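Local structure of protein yhhW (Escherichia coli, 1TQ5) at residues R10-A13 with L18-W21; F24-Y29 with Q116-P121; D148-S153 with E161-A166; G88-M93 with Q142-P147; G190-T193 with K198-T201. The protein acts in vitro as a metal-dependent quercetin 2,3-dioxygenase of the pirin family, built from two cupin domains, although its physiological role is unknown. All blocks are in the same frame, centred on the assembly; numbering follows the deposited sequence.

Interaction 1: R10-A13 with L18-W21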
# COMPACT_ATOMS: atom_id res chain seq x y z
N ARG A 10 3.19 -14.36 -5.67
CA ARG A 10 2.06 -13.44 -5.82
C ARG A 10 1.35 -13.73 -7.13
O ARG A 10 1.93 -14.29 -8.05
CB ARG A 10 2.55 -11.99 -5.84
CG ARG A 10 2.92 -11.42 -4.49
CD ARG A 10 3.45 -10.01 -4.65
NE ARG A 10 4.62 -9.98 -5.52
CZ ARG A 10 5.23 -8.87 -5.94
NH1 ARG A 10 4.77 -7.68 -5.57
NH2 ARG A 10 6.29 -8.96 -6.73
N GLY A 11 0.07 -13.35 -7.21
CA GLY A 11 -0.68 -13.55 -8.44
C GLY A 11 -0.00 -12.66 -9.46
O GLY A 11 0.57 -11.64 -9.09
N HIS A 12 -0.06 -13.02 -10.73
CA HIS A 12 0.60 -12.20 -11.73
C HIS A 12 -0.15 -12.18 -13.06
O HIS A 12 -0.58 -13.22 -13.56
CB HIS A 12 2.03 -12.73 -11.95
CG HIS A 12 2.80 -12.00 -13.01
ND1 HIS A 12 3.11 -10.66 -12.92
CD2 HIS A 12 3.32 -12.43 -14.18
CE1 HIS A 12 3.79 -10.30 -13.99
NE2 HIS A 12 3.93 -11.36 -14.77
N ALA A 13 -0.32 -10.99 -13.61
CA ALA A 13 -1.00 -10.81 -14.88
C ALA A 13 -0.20 -9.79 -15.67
O ALA A 13 0.13 -8.72 -15.16
CB ALA A 13 -2.41 -10.32 -14.67
N LEU A 18 0.40 -3.13 -18.90
CA LEU A 18 0.37 -3.27 -17.45
C LEU A 18 0.90 -4.64 -17.05
O LEU A 18 0.51 -5.66 -17.63
CB LEU A 18 -1.05 -3.11 -16.93
CG LEU A 18 -1.25 -3.47 -15.45
CD1 LEU A 18 -0.60 -2.41 -14.57
CD2 LEU A 18 -2.73 -3.57 -15.14
N ASP A 19 1.78 -4.65 -16.06
CA ASP A 19 2.35 -5.88 -15.51
C ASP A 19 2.04 -5.75 -14.01
O ASP A 19 2.59 -4.88 -13.33
CB ASP A 19 3.86 -5.92 -15.73
CG ASP A 19 4.48 -7.21 -15.25
OD1 ASP A 19 4.22 -8.26 -15.88
OD2 ASP A 19 5.23 -7.18 -14.25
N SER A 20 1.17 -6.62 -13.50
CA SER A 20 0.75 -6.52 -12.11
C SER A 20 0.94 -7.77 -11.23
O SER A 20 0.62 -8.89 -11.64
CB SER A 20 -0.72 -6.10 -12.10
OG SER A 20 -1.21 -5.85 -10.79
N TRP A 21 1.48 -7.57 -10.03
CA TRP A 21 1.65 -8.66 -9.08
C TRP A 21 0.63 -8.41 -7.97
O TRP A 21 0.61 -7.33 -7.37
CB TRP A 21 3.07 -8.68 -8.52
CG TRP A 21 4.08 -9.01 -9.57
CD1 TRP A 21 4.59 -8.17 -10.52
CD2 TRP A 21 4.63 -10.30 -9.85
NE1 TRP A 21 5.42 -8.86 -11.37
CE2 TRP A 21 5.46 -10.17 -10.98
CE3 TRP A 21 4.49 -11.57 -9.26
CZ2 TRP A 21 6.16 -11.25 -11.53
CZ3 TRP A 21 5.19 -12.64 -9.81
CH2 TRP A 21 6.01 -12.48 -10.93
O HOH W 1 2.02 -7.02 -4.53
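The indole of Trp21 is held between His12 on one face and the guanidinium of Arg10 on the other. His12 lies in an offset stack on the six-membered ring, with centroids 3.9 Å apart and planes at 26°; its CB adds a CH-pi contact over the same ring. On the opposite face Arg10 runs nearly flat, its plane 20° from the indole, and Trp21 CB sits over the centre of the guanidinium, 3.4 Å from Arg10 CZ. Trp21 CG lies anti to the carbonyl carbon (chi1 -66°), which stands the ring up between the two partners.

Backbone hydrogen bonds bind the antiparallel strands at Ala13 and Ser20: Ala13 N to Ser20 O is 3.0 Å, and Ser20 N to Ala13 O is 2.9 Å. Ser20 O also takes a weak bond from His12 ND1 at 3.3 Å. Trp21 and His12 form the adjoining non-hydrogen-bonded pair.

Among the polar links, a water joins Arg10 NH1 to Trp21 O. An alanine here is likely to leave the imidazole without its stacking partner and take away the indole that NH2 of Arg10 lies against, keeping only the CB contact. The hairpin thus adds to its strand pairing an indole stacked on an imidazole and a guanidinium packed over Trp21 CB; Arg10 is anchored by Asp45 and Ala7 O, whereas His12 has just its weak bond to Ser20 O.

Interaction 2: F24-Y29 with Q116-P121; sequences FSFANY and QIWIMP
Phe26 points one edge of its ring at the indole face of Trp118, a T-shaped pair with the planes 80° apart and the centroid of the six-membered indole ring 5.6 Å from that of the phenyl. A single corner does the touching: Phe26 CE1 lies 4.1 Å from Trp118 CZ2 and 4.2 Å from Trp118 CH2, above the indole but displaced toward the rim of its benzo half. The two side chains cross at about a right angle. Phe26 CG is anti to the backbone N (chi1 -169°), and this carries the ring away from its own loop toward the strand.

The loop is shaped by a type II' turn from Phe26 to Tyr29, closed by a hydrogen bond from Tyr29 N to Phe26 O of 2.7 Å. Ala27, second in the turn, takes the positive phi that this turn type requires. Because no hydrogen bond spans the contact, it rests on the two aromatic groups alone.

Each ring has further aromatic company. Phe26 also meets the ring of His22, and Trp118 stands at about 90° to His59, a metal ligand that binds a cadmium ion here together with His101. Through this contact with His59, Trp118 is a neighbour of the metal site, and its side chain comes to about 5 Å from a bound cadmium ion at the nearest atoms. In the sheet, strand 112-119 runs between strands 40-48 and 63-70, and the loop carrying Phe26 leads from strand 18-22 to strand 40-48.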
# COMPACT_ATOMS: atom_id res chain seq x y z
N PHE A 24 -3.01 -10.18 -2.80
CA PHE A 24 -4.23 -10.87 -2.37
C PHE A 24 -5.12 -11.15 -3.58
O PHE A 24 -4.95 -10.55 -4.64
CB PHE A 24 -5.05 -10.01 -1.41
CG PHE A 24 -4.30 -9.54 -0.20
CD1 PHE A 24 -3.97 -10.42 0.82
CD2 PHE A 24 -3.89 -8.21 -0.10
CE1 PHE A 24 -3.25 -9.99 1.93
CE2 PHE A 24 -3.17 -7.77 1.01
CZ PHE A 24 -2.85 -8.67 2.02
N SER A 25 -6.09 -12.05 -3.39
CA SER A 25 -7.04 -12.39 -4.43
C SER A 25 -7.53 -11.09 -5.06
O SER A 25 -7.96 -10.17 -4.35
CB SER A 25 -8.23 -13.15 -3.84
OG SER A 25 -7.80 -14.28 -3.10
N PHE A 26 -7.44 -11.00 -6.37
CA PHE A 26 -7.87 -9.80 -7.09
C PHE A 26 -8.52 -10.18 -8.41
O PHE A 26 -7.98 -10.99 -9.17
CB PHE A 26 -6.66 -8.90 -7.37
CG PHE A 26 -7.03 -7.53 -7.86
CD1 PHE A 26 -7.52 -6.57 -6.98
CD2 PHE A 26 -6.88 -7.20 -9.20
CE1 PHE A 26 -7.86 -5.30 -7.44
CE2 PHE A 26 -7.23 -5.92 -9.67
CZ PHE A 26 -7.71 -4.97 -8.78
N ALA A 27 -9.67 -9.59 -8.69
CA ALA A 27 -10.38 -9.86 -9.94
C ALA A 27 -10.51 -11.37 -10.16
O ALA A 27 -11.21 -12.05 -9.41
CB ALA A 27 -9.64 -9.22 -11.11
N ASN A 28 -9.83 -11.88 -11.18
CA ASN A 28 -9.87 -13.30 -11.51
C ASN A 28 -8.82 -14.15 -10.81
O ASN A 28 -8.76 -15.37 -11.01
CB ASN A 28 -9.75 -13.49 -13.03
CG ASN A 28 -10.90 -12.87 -13.79
OD1 ASN A 28 -12.07 -13.17 -13.52
ND2 ASN A 28 -10.58 -12.00 -14.75
N TYR A 29 -7.97 -13.52 -10.00
CA TYR A 29 -6.94 -14.25 -9.27
C TYR A 29 -7.46 -14.58 -7.88
O TYR A 29 -8.02 -13.73 -7.19
CB TYR A 29 -5.67 -13.40 -9.17
CG TYR A 29 -4.66 -13.90 -8.16
CD1 TYR A 29 -4.02 -15.14 -8.33
CD2 TYR A 29 -4.35 -13.15 -7.03
CE1 TYR A 29 -3.09 -15.60 -7.38
CE2 TYR A 29 -3.43 -13.59 -6.09
CZ TYR A 29 -2.80 -14.81 -6.27
OH TYR A 29 -1.89 -15.23 -5.33
N GLN A 116 -0.75 -0.07 -5.67
CA GLN A 116 -2.15 0.34 -5.61
C GLN A 116 -2.73 -0.41 -4.41
O GLN A 116 -2.92 -1.62 -4.47
CB GLN A 116 -2.89 -0.04 -6.89
CG GLN A 116 -2.76 0.98 -8.00
CD GLN A 116 -3.45 2.30 -7.68
OE1 GLN A 116 -4.67 2.36 -7.58
NE2 GLN A 116 -2.66 3.35 -7.52
N ILE A 117 -3.01 0.33 -3.35
CA ILE A 117 -3.53 -0.24 -2.10
C ILE A 117 -5.01 0.06 -1.86
O ILE A 117 -5.44 1.21 -1.99
CB ILE A 117 -2.73 0.31 -0.90
CG1 ILE A 117 -1.23 0.17 -1.17
CG2 ILE A 117 -3.14 -0.40 0.37
CD1 ILE A 117 -0.77 -1.24 -1.41
N TRP A 118 -5.79 -0.96 -1.49
CA TRP A 118 -7.21 -0.78 -1.21
C TRP A 118 -7.49 -1.09 0.26
O TRP A 118 -7.13 -2.16 0.75
CB TRP A 118 -8.08 -1.69 -2.06
CG TRP A 118 -8.14 -1.35 -3.53
CD1 TRP A 118 -7.21 -0.67 -4.26
CD2 TRP A 118 -9.15 -1.77 -4.46
NE1 TRP A 118 -7.56 -0.65 -5.58
CE2 TRP A 118 -8.75 -1.32 -5.73
CE3 TRP A 118 -10.34 -2.49 -4.34
CZ2 TRP A 118 -9.51 -1.56 -6.89
CZ3 TRP A 118 -11.10 -2.73 -5.48
CH2 TRP A 118 -10.67 -2.27 -6.74
N ILE A 119 -8.14 -0.15 0.94
CA ILE A 119 -8.47 -0.33 2.34
C ILE A 119 -9.97 -0.19 2.55
O ILE A 119 -10.56 0.82 2.18
CB ILE A 119 -7.72 0.70 3.20
CG1 ILE A 119 -6.21 0.42 3.13
CG2 ILE A 119 -8.21 0.64 4.66
CD1 ILE A 119 -5.36 1.49 3.75
N MSE A 120 -10.59 -1.21 3.13
CA MSE A 120 -12.02 -1.16 3.38
C MSE A 120 -12.34 -0.09 4.42
O MSE A 120 -11.77 -0.08 5.50
CB MSE A 120 -12.54 -2.51 3.89
CG MSE A 120 -13.98 -2.44 4.34
SE MSE A 120 -14.61 -3.99 5.01
CE MSE A 120 -15.58 -4.57 3.60
N PRO A 121 -13.26 0.82 4.10
CA PRO A 121 -13.60 1.87 5.07
C PRO A 121 -14.50 1.27 6.14
O PRO A 121 -15.40 0.49 5.84
CB PRO A 121 -14.30 2.91 4.21
CG PRO A 121 -15.03 2.06 3.20
CD PRO A 121 -13.98 1.02 2.83

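Interaction 3: D148-S153 with E161-A166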
# COMPACT_ATOMS: atom_id res chain seq x y z
N ASP A 148 -7.26 9.99 12.32
CA ASP A 148 -7.47 11.40 12.63
C ASP A 148 -6.53 12.34 11.89
O ASP A 148 -6.55 13.55 12.12
CB ASP A 148 -7.31 11.62 14.14
CG ASP A 148 -6.06 10.98 14.69
OD1 ASP A 148 -4.99 11.12 14.05
OD2 ASP A 148 -6.13 10.34 15.76
N ALA A 149 -5.70 11.79 11.01
CA ALA A 149 -4.75 12.57 10.23
C ALA A 149 -3.77 13.32 11.12
O ALA A 149 -3.38 14.45 10.81
CB ALA A 149 -5.50 13.55 9.33
N ARG A 150 -3.37 12.70 12.22
CA ARG A 150 -2.43 13.32 13.15
C ARG A 150 -1.01 13.34 12.59
O ARG A 150 -0.69 12.62 11.65
CB ARG A 150 -2.43 12.56 14.48
CG ARG A 150 -1.78 11.18 14.41
CD ARG A 150 -2.05 10.37 15.67
NE ARG A 150 -1.52 9.01 15.60
CZ ARG A 150 -0.23 8.70 15.70
NH1 ARG A 150 0.67 9.66 15.88
NH2 ARG A 150 0.16 7.44 15.62
N ASP A 151 -0.18 14.17 13.21
CA ASP A 151 1.23 14.30 12.85
C ASP A 151 1.54 14.43 11.37
O ASP A 151 2.49 13.84 10.87
CB ASP A 151 2.02 13.13 13.43
CG ASP A 151 1.98 13.09 14.94
OD1 ASP A 151 2.56 14.00 15.58
OD2 ASP A 151 1.37 12.15 15.49
N GLY A 152 0.73 15.21 10.66
CA GLY A 152 0.98 15.42 9.24
C GLY A 152 0.65 14.27 8.31
O GLY A 152 1.06 14.27 7.14
N SER A 153 -0.10 13.28 8.79
CA SER A 153 -0.48 12.15 7.97
C SER A 153 -1.78 12.45 7.23
O SER A 153 -2.47 13.42 7.55
CB SER A 153 -0.67 10.90 8.84
OG SER A 153 -1.76 11.07 9.73
N GLU A 161 -3.41 2.62 10.86
CA GLU A 161 -2.29 3.52 10.67
C GLU A 161 -1.32 2.88 9.68
O GLU A 161 -1.13 1.66 9.68
CB GLU A 161 -1.55 3.77 11.98
CG GLU A 161 -2.39 4.41 13.07
CD GLU A 161 -1.56 4.74 14.29
OE1 GLU A 161 -0.81 3.85 14.74
OE2 GLU A 161 -1.66 5.88 14.79
N LEU A 162 -0.71 3.71 8.84
CA LEU A 162 0.26 3.24 7.85
C LEU A 162 1.53 4.08 8.01
O LEU A 162 1.48 5.30 8.04
CB LEU A 162 -0.28 3.41 6.43
CG LEU A 162 0.71 3.11 5.28
CD1 LEU A 162 1.18 1.66 5.34
CD2 LEU A 162 0.04 3.40 3.94
N TYR A 163 2.66 3.40 8.13
CA TYR A 163 3.94 4.06 8.28
C TYR A 163 4.87 3.67 7.13
O TYR A 163 4.81 2.55 6.63
CB TYR A 163 4.62 3.63 9.57
CG TYR A 163 3.88 3.95 10.84
CD1 TYR A 163 4.20 5.08 11.59
CD2 TYR A 163 2.87 3.11 11.31
CE1 TYR A 163 3.53 5.36 12.78
CE2 TYR A 163 2.20 3.38 12.49
CZ TYR A 163 2.53 4.51 13.22
OH TYR A 163 1.87 4.79 14.40
N ARG A 164 5.70 4.62 6.71
CA ARG A 164 6.71 4.35 5.70
C ARG A 164 7.97 4.38 6.57
O ARG A 164 8.29 5.40 7.17
CB ARG A 164 6.78 5.45 4.64
CG ARG A 164 7.95 5.25 3.70
CD ARG A 164 7.90 6.17 2.49
NE ARG A 164 7.86 7.59 2.83
CZ ARG A 164 7.89 8.57 1.94
NH1 ARG A 164 7.84 9.83 2.33
NH2 ARG A 164 7.96 8.28 0.64
N TRP A 165 8.66 3.25 6.65
CA TRP A 165 9.83 3.12 7.49
C TRP A 165 11.12 2.94 6.69
O TRP A 165 11.33 1.91 6.05
CB TRP A 165 9.64 1.91 8.41
CG TRP A 165 10.18 2.06 9.79
CD1 TRP A 165 11.32 2.73 10.17
CD2 TRP A 165 9.63 1.50 10.99
NE1 TRP A 165 11.50 2.62 11.52
CE2 TRP A 165 10.49 1.87 12.05
CE3 TRP A 165 8.50 0.73 11.27
CZ2 TRP A 165 10.24 1.49 13.38
CZ3 TRP A 165 8.26 0.35 12.58
CH2 TRP A 165 9.12 0.73 13.62
N ALA A 166 11.99 3.95 6.72
CA ALA A 166 13.26 3.87 6.02
C ALA A 166 14.31 3.47 7.05
O ALA A 166 14.44 4.10 8.10
CB ALA A 166 13.62 5.21 5.39
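Arg150 reaches from its loop to the carboxylate of Glu161 on strand 161-167. From CB the chain sets out with CG between the backbone N and the carbonyl carbon (chi1 71°), then stays extended through CD to NE. NE makes the first polar contact, a weak bond of 3.2 Å to Glu161 OE2. Beyond it the guanidinium is turned out of the line of the chain, and NH2 gives the straighter bond to the same Glu161 OE2, 2.5 Å long with an angle of 159° at the hydrogen. That oxygen is approached on its syn side, although the guanidinium and carboxylate planes are 46° apart.

NH1 pairs with Asp151 OD2 at 2.6 Å, a weak bond within a salt bridge, so that Arg150, Asp151 and Glu161 make a salt-bridge network. In the C-terminal cupin domain this network ties the loop between strands 141-146 and 154-155 to strand 161-167, the neighbour of 141-146 in the sheet.

Also near the tip is Tyr163, whose OH stands 3.4 Å from Arg150 NH2. The same hydroxyl donates to Glu161 OE1 over 2.9 Å, coming from above the carboxylate plane, and so braces the other oxygen of the acid.

Interaction 4: G88-M93 with Q142-P147; sequences GEFQIM and QLVLSP. With CD (cadmium ion), chain E.
Phe90 and Val144 have their CA atoms 8.3 Å apart and Ile92 and Leu145 theirs 9.2 Å apart, a spacing of two strands in different sheets that face each other with no hydrogen bond between them. The meeting is made by side chains. Val144 sets its CG1 over the centre of the Phe90 ring, 3.8 Å from the centroid and only 4° off the normal, a CH-pi contact. With CG1 anti to the backbone N (chi1 179°), the second methyl, CG2, reaches beyond the CE2-CZ edge of the ring, 3.9 Å from Phe90 CE2. Further along, Ile92 CD1 and Leu145 CD2 meet tip to tip at 3.7 Å.

Val144 and Leu145 together form the classic beta bulge opposite Leu162, and these two successive residues both take part in the contact. Phe90 also stacks with Tyr67. An alanine at Phe90 would probably open a gap beneath Val144 CG1 and deprive Tyr67 of its stacking partner.

Beside this core, Glu89 points elsewhere and chelates a cadmium ion with both oxygens, OE1 at 2.5 Å and OE2 at 2.6 Å, with a water as a further ligand; this ion is not the one at His59 and His101. Between the N-terminal and C-terminal cupin domains, then, the contact is a buried, wholly apolar seam of methyls against a ring and methyl against methyl, held by shape and dispersion.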
# COMPACT_ATOMS: atom_id res chain seq x y z
N GLY A 88 7.89 8.63 -5.01
CA GLY A 88 8.12 9.03 -3.63
C GLY A 88 6.88 9.61 -2.97
O GLY A 88 6.82 9.72 -1.75
N GLU A 89 5.88 9.98 -3.77
CA GLU A 89 4.67 10.56 -3.20
C GLU A 89 3.49 9.61 -3.10
O GLU A 89 3.49 8.51 -3.67
CB GLU A 89 4.28 11.81 -3.99
CG GLU A 89 5.31 12.92 -3.87
CD GLU A 89 4.82 14.23 -4.45
OE1 GLU A 89 3.61 14.33 -4.75
OE2 GLU A 89 5.65 15.16 -4.59
N PHE A 90 2.48 10.05 -2.36
CA PHE A 90 1.26 9.28 -2.14
C PHE A 90 0.05 10.08 -2.59
O PHE A 90 0.14 11.28 -2.83
CB PHE A 90 1.08 8.99 -0.64
CG PHE A 90 2.11 8.05 -0.06
CD1 PHE A 90 1.89 6.68 -0.05
CD2 PHE A 90 3.27 8.54 0.52
CE1 PHE A 90 2.81 5.81 0.53
CE2 PHE A 90 4.20 7.68 1.10
CZ PHE A 90 3.97 6.31 1.11
N GLN A 91 -1.08 9.40 -2.68
CA GLN A 91 -2.34 10.04 -3.02
C GLN A 91 -3.38 9.09 -2.44
O GLN A 91 -3.14 7.89 -2.36
CB GLN A 91 -2.52 10.18 -4.54
CG GLN A 91 -3.03 8.93 -5.27
CD GLN A 91 -3.18 9.16 -6.77
OE1 GLN A 91 -3.27 10.29 -7.23
NE2 GLN A 91 -3.24 8.07 -7.53
N ILE A 92 -4.50 9.63 -1.99
CA ILE A 92 -5.54 8.76 -1.46
C ILE A 92 -6.89 9.25 -1.94
O ILE A 92 -7.09 10.46 -2.13
CB ILE A 92 -5.51 8.72 0.09
CG1 ILE A 92 -6.48 7.63 0.58
CG2 ILE A 92 -5.88 10.07 0.67
CD1 ILE A 92 -6.39 7.35 2.07
N MSE A 93 -7.79 8.31 -2.17
CA MSE A 93 -9.13 8.63 -2.65
C MSE A 93 -10.16 7.75 -1.95
O MSE A 93 -9.96 6.54 -1.80
CB MSE A 93 -9.18 8.41 -4.16
CG MSE A 93 -10.46 8.82 -4.85
SE MSE A 93 -10.34 8.48 -6.63
CE MSE A 93 -10.90 6.76 -6.67
N GLN A 142 7.88 7.35 9.50
CA GLN A 142 6.96 8.40 9.07
C GLN A 142 5.52 7.92 8.95
O GLN A 142 5.24 6.90 8.33
CB GLN A 142 7.44 8.96 7.73
CG GLN A 142 6.58 10.08 7.18
CD GLN A 142 7.11 10.59 5.85
OE1 GLN A 142 7.06 9.90 4.84
NE2 GLN A 142 7.63 11.82 5.86
N LEU A 143 4.60 8.68 9.53
CA LEU A 143 3.17 8.35 9.49
C LEU A 143 2.54 8.86 8.19
O LEU A 143 2.55 10.05 7.91
CB LEU A 143 2.48 8.99 10.70
CG LEU A 143 1.01 8.66 10.94
CD1 LEU A 143 0.84 7.16 11.16
CD2 LEU A 143 0.51 9.44 12.14
N VAL A 144 1.98 7.94 7.41
CA VAL A 144 1.37 8.28 6.13
C VAL A 144 -0.15 8.39 6.20
O VAL A 144 -0.74 9.32 5.65
CB VAL A 144 1.76 7.26 5.05
CG1 VAL A 144 1.09 7.61 3.72
CG2 VAL A 144 3.28 7.24 4.88
N LEU A 145 -0.78 7.41 6.85
CA LEU A 145 -2.23 7.41 7.00
C LEU A 145 -2.58 7.26 8.48
O LEU A 145 -1.86 6.60 9.23
CB LEU A 145 -2.86 6.25 6.23
CG LEU A 145 -2.68 6.18 4.71
CD1 LEU A 145 -3.40 4.94 4.18
CD2 LEU A 145 -3.23 7.44 4.06
N SER A 146 -3.68 7.88 8.88
CA SER A 146 -4.16 7.83 10.26
C SER A 146 -5.66 8.11 10.27
O SER A 146 -6.18 8.77 9.37
CB SER A 146 -3.46 8.87 11.12
OG SER A 146 -2.12 8.49 11.37
N PRO A 147 -6.37 7.60 11.28
CA PRO A 147 -7.82 7.81 11.38
C PRO A 147 -8.15 9.29 11.62
O PRO A 147 -9.19 9.78 11.19
CB PRO A 147 -8.21 6.94 12.58
CG PRO A 147 -7.14 5.89 12.63
CD PRO A 147 -5.90 6.69 12.34
CD CD E . 3.81 16.75 -5.51
O HOH W 2 1.57 16.15 -6.74

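Interaction 5: G190-T193 with K198-T201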
# COMPACT_ATOMS: atom_id res chain seq x y z
N GLY A 190 14.98 -3.55 -0.30
CA GLY A 190 15.97 -3.88 0.71
C GLY A 190 15.81 -5.27 1.28
O GLY A 190 15.04 -6.08 0.76
N ASN A 191 16.55 -5.55 2.34
CA ASN A 191 16.52 -6.85 2.99
C ASN A 191 16.38 -6.62 4.49
O ASN A 191 17.23 -5.98 5.10
CB ASN A 191 17.81 -7.61 2.71
CG ASN A 191 18.02 -7.90 1.24
OD1 ASN A 191 17.44 -8.84 0.69
ND2 ASN A 191 18.84 -7.09 0.59
N VAL A 192 15.31 -7.14 5.07
CA VAL A 192 15.10 -6.97 6.50
C VAL A 192 14.78 -8.30 7.18
O VAL A 192 14.52 -9.31 6.52
CB VAL A 192 13.94 -5.98 6.79
CG1 VAL A 192 14.18 -4.68 6.03
CG2 VAL A 192 12.59 -6.59 6.41
N THR A 193 14.84 -8.28 8.50
CA THR A 193 14.53 -9.45 9.32
C THR A 193 13.49 -8.93 10.30
O THR A 193 13.73 -7.94 10.98
CB THR A 193 15.78 -9.96 10.10
OG1 THR A 193 16.69 -10.58 9.19
CG2 THR A 193 15.38 -10.97 11.15
N LYS A 198 13.27 -13.50 7.63
CA LYS A 198 13.92 -12.66 6.62
C LYS A 198 12.96 -12.35 5.48
O LYS A 198 12.20 -13.22 5.04
CB LYS A 198 15.19 -13.34 6.09
CG LYS A 198 15.90 -12.55 5.00
CD LYS A 198 17.34 -13.02 4.80
CE LYS A 198 18.25 -12.54 5.93
NZ LYS A 198 19.69 -12.93 5.73
N ALA A 199 12.99 -11.11 5.02
CA ALA A 199 12.14 -10.66 3.91
C ALA A 199 12.95 -9.74 3.01
O ALA A 199 13.79 -8.97 3.48
CB ALA A 199 10.92 -9.93 4.44
N SER A 200 12.70 -9.82 1.71
CA SER A 200 13.41 -8.96 0.77
C SER A 200 12.43 -8.19 -0.11
O SER A 200 11.22 -8.28 0.06
CB SER A 200 14.37 -9.79 -0.09
OG SER A 200 13.70 -10.85 -0.75
N THR A 201 12.97 -7.42 -1.05
CA THR A 201 12.17 -6.61 -1.95
C THR A 201 10.87 -7.30 -2.39
O THR A 201 10.87 -8.45 -2.83
CB THR A 201 13.00 -6.22 -3.20
OG1 THR A 201 14.10 -5.39 -2.80
CG2 THR A 201 12.15 -5.46 -4.21
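The carboxamide of Asn191, the one flat side-chain group here, touches Ser200 through its oxygen: Asn191 OD1 is 3.3 Å from Ser200 CB, which lies off to one side of the amide plane. At the other end of the amide, ND2 is hydrogen-bonded to Ser219 OG, so the group is held in the rotation that turns OD1 to the partner strand.

Two backbone bonds join the strands at Val192 and Ala199, with Val192 N to Ala199 O at 2.9 Å and Ala199 N to Val192 O at 2.8 Å. The side chains of this hydrogen-bonded pair share a face of the sheet, where Val192 CG2 lies 4.2 Å from Ala199 CB and both residues pack on Val187. On the other face Thr193 and Lys198 form a non-hydrogen-bonded pair; the lysine is bent at its third torsion (chi3 -75°), and its CE comes to 4.1 Å from Thr193 OG1.

Toward the open end of the hairpin, Gly190 N donates to Thr201 OG1 at 3.2 Å, a side-chain bond added beyond the Val192 and Ala199 pair. At the positive phi of Gly190 a side chain would collide with the carbonyl oxygen of the residue before, so glycine suits the position. Strands 191-194 and 197-200 make a beta hairpin, the latter strand outermost in a four-stranded antiparallel sheet of the C-terminal cupin domain, a jelly-roll beta barrel in which this hairpin forms an edge of one sheet.

In the fold
Interaction 4 is the fully buried contact, apolar and joining the two cupin domains; interaction 2 lies nearer the surface and rests on one aromatic pair beside the metal site. Interactions 1 and 5 are both hairpins, one in each domain, held by backbone bonds, but the first adds stacked rings and the second mostly small side chains. Interaction 3 is a charged tether in the C-terminal domain. It shares a sheet with interaction 4, strands 141-146 and 161-167 being neighbours, and the two touch through Arg164 and Gln142. Interactions 1, 2 and 4 all reach the N-terminal seven-stranded sheet, and Tyr29 of 24-29 packs on Gly11 of 10-13.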